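Local structure of acyl-CoA dehydrogenase FadE3 (Mycobacterium smegmatis, 4IV6) at residues 155-160 against 199-204; 161-166 against 208-213. The protein belongs to the acyl-CoA dehydrogenase family of flavoproteins and carries dihydroflavine-adenine dinucleotide bound in a pocket formed partly by its middle domain. All coordinates share one frame; numbering follows the deposited sequence.

Contact 1 of 2, residues 155-160 against 199-204; sequences KTWISN and RDLPKL. With FDA (dihydroflavine-adenine dinucleotide), chain D.
The indole of W157 lies sandwiched between the flavin and L201, and this is where the contact is tight. L201, with CG anti to its carbonyl carbon and CD1 extended (chi2 171°), lays CD1 over one indole face, 4.0 Å from the centroid of the W157 six-membered ring and 20° off its normal, a CH-pi contact. Over the opposite face sits the flavin methyl C8M, 3.7 Å from W157 CE3. The same L201 CD1 also reaches T156 OG1 at 3.4 Å, so one methyl touches both hydroxyl and indole. Further out the packing loosens: K203 meets the indole at its rim, its CG 4.0 Å from W157 CZ3, while its CD meets the flavin methyl C7M and its NZ leaves to bond the carbonyl of V209. P202 is exposed and turned away, and no hydrogen bond joins the two segments. On the flavin side, S159 N donates to FDA O4 (2.9 Å, 161°), and FDA N5 donates to S159 OG at 2.9 Å. Y344 of the second subunit meets the W157 ring edge-to-face. W157 and I158 both face C212 in a G1 beta bulge, which forms part of the flavin pocket in the middle-domain sheet of an acyl-CoA dehydrogenase.

Contact 2 of 2, residues 161-166 against 208-213; sequences ARRSDL and GVESCE
E210 holds its CG in the crowded position between backbone N and carbonyl carbon (chi1 78°) and bends again at chi2, which folds the carboxylate to the 161-166 loop. R163, with CG anti to its carbonyl carbon and a bend at chi2, curls its guanidinium back to meet it. OE2 is gripped twice. R163 N donates to E210 OE2 at 2.9 Å, nearly along the C-O axis, and R162 N adds a weak bond to E210 OE2 at 3.0 Å. The other oxygen meets the arginine: R163 NH1 reaches E210 OE1 at 3.0 Å in a salt bridge whose hydrogen bond is weak and bent (127°); the carboxylate lies at the edge of the guanidinium, the planes 58° apart. A buried carboxylate thus ties down a turn of helical backbone angles, 161-163, that leaves strand 148-159 in the antiparallel middle-domain sheet. Those two N-H groups and the arginine probably favour the ionised form of E210. Beside the carboxylate the contact is apolar, with A161 CB 3.9 Å from C212 CB and V197 packing against both. R162 sends its CB to within 3.3 Å of E210 OE2, then carries its guanidinium past C212, NH2 lying 4.1 Å from C212 SG. That NH2 finds its charged partner in D200, and the R163 guanidinium makes a cation-pi contact with Y39.

Contacts 1 and 2 are centred 8 Å apart and both reach one antiparallel sheet, where strand 211-216 pairs with both 148-159 and 195-200. Their segments alternate along the chain, and the two contacts touch directly. R199 NH2 and E213 OE2 form a salt bridge modelled very short at 2.3 Å, K203 NZ comes within 2.6 Å of V209 O, and D200 OD1 packs 3.4 Å from C212 SG. Toward the flavin, S211 of contact 2 touches FDA itself, and its hydroxyl is hydrogen-bonded to that of S159, which probably helps to fix the S159 OG that accepts from FDA N5; the A161 side chain stays about 7 Å from the ligand.

Contact 1 of 2, residues 155-160 against 199-204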
ATOM      1  N   LYS B 155      16.661 -12.229 -30.839  1.00 13.08           N
ATOM      2  CA  LYS B 155      16.187 -11.223 -29.874  1.00 12.88           C
ATOM      3  C   LYS B 155      14.667 -11.292 -29.877  1.00 13.06           C
ATOM      4  O   LYS B 155      14.067 -11.804 -30.809  1.00 13.46           O
ATOM      5  CB  LYS B 155      16.634  -9.824 -30.279  1.00 12.48           C
ATOM      6  CG  LYS B 155      18.142  -9.584 -30.335  1.00 12.07           C
ATOM      7  CD  LYS B 155      18.823  -9.780 -28.992  1.00 11.84           C
ATOM      8  CE  LYS B 155      20.254  -9.281 -28.999  1.00 11.86           C
ATOM      9  NZ  LYS B 155      20.934  -9.615 -27.728  1.00 12.04           N
ATOM     10  N   THR B 156      14.032 -10.795 -28.832  1.00 13.12           N
ATOM     11  CA  THR B 156      12.594 -10.695 -28.856  1.00 13.53           C
ATOM     12  C   THR B 156      12.108  -9.484 -28.081  1.00 13.89           C
ATOM     13  O   THR B 156      12.887  -8.829 -27.376  1.00 13.47           O
ATOM     14  CB  THR B 156      11.928 -11.966 -28.359  1.00 14.11           C
ATOM     15  OG1 THR B 156      10.561 -11.981 -28.785  1.00 14.71           O
ATOM     16  CG2 THR B 156      12.011 -12.086 -26.829  1.00 13.84           C
ATOM     17  N   TRP B 157      10.824  -9.193 -28.257  1.00 14.70           N
ATOM     18  CA  TRP B 157      10.177  -7.977 -27.758  1.00 15.29           C
ATOM     19  C   TRP B 157      10.821  -6.715 -28.294  1.00 15.32           C
ATOM     20  O   TRP B 157      10.846  -5.693 -27.605  1.00 16.03           O
ATOM     21  CB  TRP B 157      10.168  -7.930 -26.206  1.00 15.54           C
ATOM     22  CG  TRP B 157       9.249  -8.882 -25.570  1.00 16.17           C
ATOM     23  CD1 TRP B 157       9.580  -9.888 -24.690  1.00 16.30           C
ATOM     24  CD2 TRP B 157       7.825  -8.928 -25.712  1.00 17.31           C
ATOM     25  NE1 TRP B 157       8.452 -10.565 -24.304  1.00 16.82           N
ATOM     26  CE2 TRP B 157       7.359  -9.987 -24.907  1.00 17.85           C
ATOM     27  CE3 TRP B 157       6.898  -8.186 -26.451  1.00 18.32           C
ATOM     28  CZ2 TRP B 157       6.009 -10.332 -24.846  1.00 18.76           C
ATOM     29  CZ3 TRP B 157       5.551  -8.514 -26.379  1.00 19.19           C
ATOM     30  CH2 TRP B 157       5.119  -9.573 -25.579  1.00 19.57           C
ATOM     31  N   ILE B 158      11.307  -6.738 -29.527  1.00 14.89           N
ATOM     32  CA  ILE B 158      11.987  -5.562 -30.044  1.00 14.78           C
ATOM     33  C   ILE B 158      10.979  -4.609 -30.676  1.00 15.91           C
ATOM     34  O   ILE B 158      10.388  -4.905 -31.714  1.00 15.98           O
ATOM     35  CB  ILE B 158      13.128  -5.931 -31.010  1.00 14.16           C
ATOM     36  CG1 ILE B 158      14.128  -6.889 -30.320  1.00 13.27           C
ATOM     37  CG2 ILE B 158      13.823  -4.660 -31.526  1.00 14.43           C
ATOM     38  CD1 ILE B 158      14.543  -6.460 -28.910  1.00 13.21           C
ATOM     39  N   SER B 159      10.771  -3.470 -30.017  1.00 13.97           N
ATOM     40  CA  SER B 159       9.783  -2.503 -30.466  1.00 14.95           C
ATOM     41  C   SER B 159      10.214  -1.803 -31.753  1.00 14.88           C
ATOM     42  O   SER B 159      11.389  -1.508 -31.969  1.00 14.40           O
ATOM     43  CB  SER B 159       9.522  -1.465 -29.379  1.00 15.54           C
ATOM     44  OG  SER B 159       8.965  -2.105 -28.227  1.00 16.60           O
ATOM     45  N   ASN B 160       9.227  -1.526 -32.592  1.00 15.79           N
ATOM     46  CA  ASN B 160       9.429  -0.853 -33.859  1.00 16.35           C
ATOM     47  C   ASN B 160      10.445  -1.545 -34.778  1.00 16.32           C
ATOM     48  O   ASN B 160      11.032  -0.905 -35.650  1.00 16.51           O
ATOM     49  CB  ASN B 160       9.856   0.586 -33.632  1.00 16.54           C
ATOM     50  CG  ASN B 160       8.994   1.309 -32.631  1.00 16.96           C
ATOM     51  OD1 ASN B 160       7.884   1.722 -32.930  1.00 17.18           O
ATOM     52  ND2 ASN B 160       9.542   1.535 -31.461  1.00 16.83           N
ATOM     53  N   ARG B 199       7.968 -11.997 -36.345  1.00 36.29           N
ATOM     54  CA  ARG B 199       6.491 -11.846 -36.153  1.00 38.47           C
ATOM     55  C   ARG B 199       6.156 -10.741 -35.138  1.00 32.79           C
ATOM     56  O   ARG B 199       7.017 -10.422 -34.317  1.00 37.08           O
ATOM     57  CB  ARG B 199       5.866 -13.155 -35.667  1.00 42.73           C
ATOM     58  CG  ARG B 199       6.180 -13.486 -34.216  1.00 47.60           C
ATOM     59  CD  ARG B 199       5.850 -14.918 -33.883  1.00 51.70           C
ATOM     60  NE  ARG B 199       6.431 -15.313 -32.611  1.00 57.02           N
ATOM     61  CZ  ARG B 199       7.722 -15.577 -32.427  1.00 62.06           C
ATOM     62  NH1 ARG B 199       8.595 -15.492 -33.432  1.00 64.22           N
ATOM     63  NH2 ARG B 199       8.149 -15.924 -31.221  1.00 67.04           N
ATOM     64  N   ASP B 200       4.980 -10.136 -35.263  1.00 27.23           N
ATOM     65  CA  ASP B 200       4.458  -9.155 -34.293  1.00 28.13           C
ATOM     66  C   ASP B 200       3.881  -9.882 -33.095  1.00 24.85           C
ATOM     67  O   ASP B 200       3.022 -10.721 -33.268  1.00 24.03           O
ATOM     68  CB  ASP B 200       3.346  -8.323 -34.895  1.00 30.94           C
ATOM     69  CG  ASP B 200       3.844  -7.385 -35.979  1.00 35.23           C
ATOM     70  OD1 ASP B 200       5.071  -7.387 -36.260  1.00 37.49           O
ATOM     71  OD2 ASP B 200       3.011  -6.648 -36.556  1.00 38.89           O
ATOM     72  N   LEU B 201       4.330  -9.551 -31.891  1.00 22.13           N
ATOM     73  CA  LEU B 201       3.918 -10.293 -30.724  1.00 21.17           C
ATOM     74  C   LEU B 201       2.610  -9.699 -30.169  1.00 21.16           C
ATOM     75  O   LEU B 201       2.529  -8.516 -29.963  1.00 22.08           O
ATOM     76  CB  LEU B 201       5.054 -10.287 -29.705  1.00 20.44           C
ATOM     77  CG  LEU B 201       6.385 -10.841 -30.256  1.00 20.85           C
ATOM     78  CD1 LEU B 201       7.523 -10.610 -29.284  1.00 21.17           C
ATOM     79  CD2 LEU B 201       6.300 -12.316 -30.607  1.00 22.27           C
ATOM     80  N   PRO B 202       1.575 -10.516 -29.947  1.00 21.14           N
ATOM     81  CA  PRO B 202       0.339  -9.925 -29.442  1.00 20.67           C
ATOM     82  C   PRO B 202       0.417  -9.520 -27.963  1.00 19.08           C
ATOM     83  O   PRO B 202       0.955 -10.265 -27.118  1.00 17.32           O
ATOM     84  CB  PRO B 202      -0.710 -11.003 -29.690  1.00 22.12           C
ATOM     85  CG  PRO B 202       0.054 -12.258 -29.734  1.00 23.39           C
ATOM     86  CD  PRO B 202       1.385 -11.912 -30.368  1.00 22.66           C
ATOM     87  N   LYS B 203      -0.098  -8.323 -27.683  1.00 18.96           N
ATOM     88  CA  LYS B 203       0.180  -7.583 -26.436  1.00 18.20           C
ATOM     89  C   LYS B 203      -1.111  -7.107 -25.757  1.00 16.76           C
ATOM     90  O   LYS B 203      -2.100  -6.828 -26.419  1.00 16.31           O
ATOM     91  CB  LYS B 203       0.962  -6.292 -26.751  1.00 19.51           C
ATOM     92  CG  LYS B 203       2.289  -6.456 -27.369  1.00 20.79           C
ATOM     93  CD  LYS B 203       2.998  -5.134 -27.546  1.00 22.21           C
ATOM     94  CE  LYS B 203       2.642  -4.475 -28.878  1.00 24.19           C
ATOM     95  NZ  LYS B 203       3.602  -3.361 -29.097  1.00 27.20           N
ATOM     96  N   LEU B 204      -1.045  -6.905 -24.441  1.00 15.08           N
ATOM     97  CA  LEU B 204      -2.160  -6.374 -23.650  1.00 15.11           C
ATOM     98  C   LEU B 204      -2.491  -4.918 -24.009  1.00 15.11           C
ATOM     99  O   LEU B 204      -3.661  -4.529 -24.061  1.00 15.54           O
ATOM    100  CB  LEU B 204      -1.799  -6.460 -22.168  1.00 14.45           C
ATOM    101  CG  LEU B 204      -2.688  -5.745 -21.181  1.00 14.66           C
ATOM    102  CD1 LEU B 204      -4.099  -6.299 -21.207  1.00 15.31           C
ATOM    103  CD2 LEU B 204      -2.079  -5.884 -19.800  1.00 14.63           C
TER
HETATM  104  PA  FDA D 401      13.049 -11.904 -16.757  1.00 14.23           P
HETATM  105  O1A FDA D 401      14.443 -11.329 -16.747  1.00 15.33           O
HETATM  106  O2A FDA D 401      12.808 -13.312 -17.229  1.00 14.80           O
HETATM  107  O5B FDA D 401      12.441 -11.731 -15.286  1.00 14.37           O
HETATM  108  C5B FDA D 401      11.202 -12.348 -14.867  1.00 13.47           C
HETATM  109  C4B FDA D 401      10.880 -11.897 -13.432  1.00 13.23           C
HETATM  110  O4B FDA D 401      11.985 -12.154 -12.542  1.00 12.66           O
HETATM  111  C3B FDA D 401      10.649 -10.404 -13.337  1.00 12.76           C
HETATM  112  O3B FDA D 401       9.756 -10.135 -12.234  1.00 12.39           O
HETATM  113  C2B FDA D 401      12.043  -9.883 -13.067  1.00 12.90           C
HETATM  114  O2B FDA D 401      12.088  -8.598 -12.454  1.00 12.76           O
HETATM  115  C1B FDA D 401      12.530 -10.925 -12.089  1.00 12.61           C
HETATM  116  N9A FDA D 401      14.014 -11.012 -12.003  1.00 13.42           N
HETATM  117  C8A FDA D 401      14.829 -11.510 -12.960  1.00 12.79           C
HETATM  118  N7A FDA D 401      16.109 -11.484 -12.540  1.00 13.20           N
HETATM  119  C5A FDA D 401      16.104 -10.948 -11.296  1.00 13.13           C
HETATM  120  C6A FDA D 401      17.097 -10.627 -10.284  1.00 13.43           C
HETATM  121  N6A FDA D 401      18.384 -10.878 -10.529  1.00 14.22           N
HETATM  122  N1A FDA D 401      16.718 -10.073  -9.111  1.00 13.64           N
HETATM  123  C2A FDA D 401      15.419  -9.850  -8.851  1.00 13.53           C
HETATM  124  N3A FDA D 401      14.434 -10.113  -9.739  1.00 12.71           N
HETATM  125  C4A FDA D 401      14.720 -10.666 -10.935  1.00 12.82           C
HETATM  126  N1  FDA D 401      13.609  -5.041 -25.108  1.00 15.09           N
HETATM  127  C2  FDA D 401      14.443  -4.556 -26.024  1.00 14.85           C
HETATM  128  O2  FDA D 401      15.624  -4.952 -26.034  1.00 14.29           O
HETATM  129  N3  FDA D 401      14.051  -3.651 -26.938  1.00 15.31           N
HETATM  130  C4  FDA D 401      12.810  -3.172 -27.030  1.00 15.19           C
HETATM  131  O4  FDA D 401      12.490  -2.347 -27.928  1.00 14.92           O
HETATM  132  C4X FDA D 401      11.829  -3.640 -26.030  1.00 14.68           C
HETATM  133  N5  FDA D 401      10.535  -3.257 -26.030  1.00 14.90           N
HETATM  134  C5X FDA D 401       9.612  -4.021 -25.393  1.00 13.83           C
HETATM  135  C6  FDA D 401       8.250  -3.922 -25.698  1.00 13.99           C
HETATM  136  C7  FDA D 401       7.293  -4.678 -25.020  1.00 14.41           C
HETATM  137  C7M FDA D 401       5.834  -4.586 -25.384  1.00 14.88           C
HETATM  138  C8  FDA D 401       7.699  -5.549 -23.989  1.00 14.87           C
HETATM  139  C8M FDA D 401       6.741  -6.403 -23.191  1.00 15.57           C
HETATM  140  C9  FDA D 401       9.049  -5.653 -23.693  1.00 14.53           C
HETATM  141  C9A FDA D 401      10.015  -4.914 -24.395  1.00 14.02           C
HETATM  142  N10 FDA D 401      11.381  -5.079 -24.084  1.00 14.95           N
HETATM  143  C10 FDA D 401      12.308  -4.649 -25.060  1.00 14.81           C
HETATM  144  C1' FDA D 401      11.749  -6.275 -23.318  1.00 15.16           C
HETATM  145  C2' FDA D 401      11.865  -5.862 -21.866  1.00 17.03           C
HETATM  146  O2' FDA D 401      12.973  -4.984 -21.666  1.00 16.09           O
HETATM  147  C3' FDA D 401      12.002  -7.127 -21.018  1.00 18.50           C
HETATM  148  O3' FDA D 401      10.715  -7.729 -20.924  1.00 21.52           O
HETATM  149  C4' FDA D 401      12.520  -6.863 -19.624  1.00 19.76           C
HETATM  150  O4' FDA D 401      13.943  -6.718 -19.763  1.00 21.66           O
HETATM  151  C5' FDA D 401      12.266  -8.053 -18.681  1.00 19.48           C
HETATM  152  O5' FDA D 401      12.726  -9.228 -19.310  1.00 18.68           O
HETATM  153  P   FDA D 401      12.104 -10.674 -19.134  1.00 18.24           P
HETATM  154  O1P FDA D 401      13.107 -11.566 -19.838  1.00 17.93           O
HETATM  155  O2P FDA D 401      10.689 -10.666 -19.600  1.00 21.26           O
HETATM  156  O3P FDA D 401      12.116 -10.859 -17.532  1.00 16.43           O

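Contact 2 of 2, residues 161-166 against 208-213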
ATOM      1  N   ALA B 161      10.640  -2.853 -34.612  1.00 17.05           N
ATOM      2  CA  ALA B 161      11.623  -3.586 -35.402  1.00 17.05           C
ATOM      3  C   ALA B 161      11.359  -3.631 -36.897  1.00 17.63           C
ATOM      4  O   ALA B 161      12.310  -3.733 -37.682  1.00 17.39           O
ATOM      5  CB  ALA B 161      11.779  -5.002 -34.866  1.00 17.39           C
ATOM      6  N   ARG B 162      10.100  -3.585 -37.301  1.00 19.08           N
ATOM      7  CA  ARG B 162       9.725  -3.664 -38.716  1.00 21.88           C
ATOM      8  C   ARG B 162       9.915  -2.295 -39.395  1.00 21.73           C
ATOM      9  O   ARG B 162      10.477  -2.189 -40.481  1.00 20.84           O
ATOM     10  CB  ARG B 162       8.264  -4.127 -38.841  1.00 25.60           C
ATOM     11  CG  ARG B 162       7.851  -4.638 -40.211  1.00 31.04           C
ATOM     12  CD  ARG B 162       6.459  -5.295 -40.252  1.00 34.40           C
ATOM     13  NE  ARG B 162       6.252  -6.354 -39.233  1.00 35.09           N
ATOM     14  CZ  ARG B 162       6.764  -7.585 -39.281  1.00 36.74           C
ATOM     15  NH1 ARG B 162       7.562  -7.982 -40.279  1.00 38.34           N
ATOM     16  NH2 ARG B 162       6.485  -8.445 -38.314  1.00 36.82           N
ATOM     17  N   ARG B 163       9.469  -1.248 -38.721  1.00 21.76           N
ATOM     18  CA  ARG B 163       9.530   0.115 -39.262  1.00 22.27           C
ATOM     19  C   ARG B 163      10.940   0.724 -39.137  1.00 20.77           C
ATOM     20  O   ARG B 163      11.226   1.706 -39.798  1.00 20.70           O
ATOM     21  CB  ARG B 163       8.544   1.038 -38.531  1.00 23.97           C
ATOM     22  CG  ARG B 163       7.039   0.693 -38.539  1.00 26.71           C
ATOM     23  CD  ARG B 163       6.602   0.040 -39.802  1.00 27.99           C
ATOM     24  NE  ARG B 163       5.164  -0.129 -40.057  1.00 30.41           N
ATOM     25  CZ  ARG B 163       4.280  -0.936 -39.446  1.00 31.22           C
ATOM     26  NH1 ARG B 163       4.529  -1.619 -38.306  1.00 29.61           N
ATOM     27  NH2 ARG B 163       3.059  -0.997 -39.981  1.00 31.97           N
ATOM     28  N   SER B 164      11.802   0.167 -38.270  1.00 18.93           N
ATOM     29  CA  SER B 164      13.150   0.680 -38.067  1.00 18.90           C
ATOM     30  C   SER B 164      14.161  -0.041 -38.955  1.00 19.92           C
ATOM     31  O   SER B 164      14.325  -1.262 -38.855  1.00 20.60           O
ATOM     32  CB  SER B 164      13.596   0.524 -36.614  1.00 18.29           C
ATOM     33  OG  SER B 164      12.764   1.263 -35.751  1.00 18.90           O
ATOM     34  N   ASP B 165      14.863   0.697 -39.799  1.00 19.89           N
ATOM     35  CA  ASP B 165      15.859   0.048 -40.632  1.00 21.02           C
ATOM     36  C   ASP B 165      17.304   0.149 -40.129  1.00 19.48           C
ATOM     37  O   ASP B 165      18.221  -0.279 -40.827  1.00 18.57           O
ATOM     38  CB  ASP B 165      15.705   0.524 -42.064  1.00 23.40           C
ATOM     39  CG  ASP B 165      14.481  -0.108 -42.738  1.00 24.84           C
ATOM     40  OD1 ASP B 165      13.860  -1.050 -42.165  1.00 25.69           O
ATOM     41  OD2 ASP B 165      14.140   0.324 -43.836  1.00 29.15           O
ATOM     42  N   LEU B 166      17.494   0.683 -38.922  1.00 18.21           N
ATOM     43  CA  LEU B 166      18.769   0.525 -38.201  1.00 17.84           C
ATOM     44  C   LEU B 166      18.476  -0.009 -36.819  1.00 17.57           C
ATOM     45  O   LEU B 166      17.624   0.514 -36.116  1.00 17.51           O
ATOM     46  CB  LEU B 166      19.517   1.838 -38.087  1.00 18.52           C
ATOM     47  CG  LEU B 166      20.875   1.814 -37.372  1.00 18.92           C
ATOM     48  CD1 LEU B 166      21.893   1.033 -38.183  1.00 19.25           C
ATOM     49  CD2 LEU B 166      21.337   3.228 -37.142  1.00 19.94           C
ATOM     50  N   GLY B 208      -0.755  -0.756 -31.877  1.00 23.39           N
ATOM     51  CA  GLY B 208      -0.355   0.104 -33.015  1.00 26.22           C
ATOM     52  C   GLY B 208       1.120  -0.029 -33.382  1.00 26.87           C
ATOM     53  O   GLY B 208       1.448  -0.249 -34.558  1.00 30.07           O
ATOM     54  N   VAL B 209       1.989   0.110 -32.379  1.00 26.15           N
ATOM     55  CA  VAL B 209       3.438  -0.186 -32.485  1.00 25.38           C
ATOM     56  C   VAL B 209       3.735  -1.679 -32.384  1.00 22.76           C
ATOM     57  O   VAL B 209       3.299  -2.340 -31.442  1.00 21.56           O
ATOM     58  CB  VAL B 209       4.220   0.530 -31.357  1.00 25.88           C
ATOM     59  CG1 VAL B 209       5.649  -0.006 -31.206  1.00 25.37           C
ATOM     60  CG2 VAL B 209       4.239   2.024 -31.640  1.00 28.00           C
ATOM     61  N   GLU B 210       4.502  -2.197 -33.342  1.00 22.01           N
ATOM     62  CA  GLU B 210       4.866  -3.609 -33.356  1.00 20.41           C
ATOM     63  C   GLU B 210       6.031  -3.870 -32.397  1.00 18.76           C
ATOM     64  O   GLU B 210       6.884  -3.020 -32.242  1.00 18.27           O
ATOM     65  CB  GLU B 210       5.183  -4.079 -34.780  1.00 21.75           C
ATOM     66  CG  GLU B 210       6.560  -3.718 -35.358  1.00 21.71           C
ATOM     67  CD  GLU B 210       6.732  -2.269 -35.814  1.00 22.34           C
ATOM     68  OE1 GLU B 210       5.827  -1.428 -35.587  1.00 24.20           O
ATOM     69  OE2 GLU B 210       7.787  -1.966 -36.415  1.00 21.68           O
ATOM     70  N   SER B 211       6.005  -5.021 -31.722  1.00 17.87           N
ATOM     71  CA  SER B 211       7.158  -5.582 -31.034  1.00 18.49           C
ATOM     72  C   SER B 211       7.383  -6.967 -31.580  1.00 17.67           C
ATOM     73  O   SER B 211       6.426  -7.739 -31.700  1.00 17.80           O
ATOM     74  CB  SER B 211       6.938  -5.630 -29.530  1.00 19.47           C
ATOM     75  OG  SER B 211       6.880  -4.281 -29.045  1.00 22.57           O
ATOM     76  N   CYS B 212       8.627  -7.271 -31.916  1.00 16.86           N
ATOM     77  CA  CYS B 212       8.943  -8.443 -32.720  1.00 17.51           C
ATOM     78  C   CYS B 212      10.041  -9.357 -32.198  1.00 16.69           C
ATOM     79  O   CYS B 212      10.957  -8.924 -31.475  1.00 16.06           O
ATOM     80  CB  CYS B 212       9.369  -7.970 -34.107  1.00 17.99           C
ATOM     81  SG  CYS B 212       8.160  -6.910 -34.942  1.00 20.03           S
ATOM     82  N   GLU B 213       9.944 -10.612 -32.608  1.00 16.58           N
ATOM     83  CA  GLU B 213      11.060 -11.528 -32.550  1.00 17.94           C
ATOM     84  C   GLU B 213      11.962 -11.353 -33.770  1.00 16.27           C
ATOM     85  O   GLU B 213      11.478 -11.247 -34.892  1.00 16.28           O
ATOM     86  CB  GLU B 213      10.604 -12.976 -32.460  1.00 20.67           C
ATOM     87  CG  GLU B 213      11.749 -13.932 -32.145  1.00 23.68           C
ATOM     88  CD  GLU B 213      11.275 -15.380 -32.060  1.00 28.08           C
ATOM     89  OE1 GLU B 213      11.631 -16.226 -32.910  1.00 28.48           O
ATOM     90  OE2 GLU B 213      10.471 -15.637 -31.158  1.00 31.94           O
TER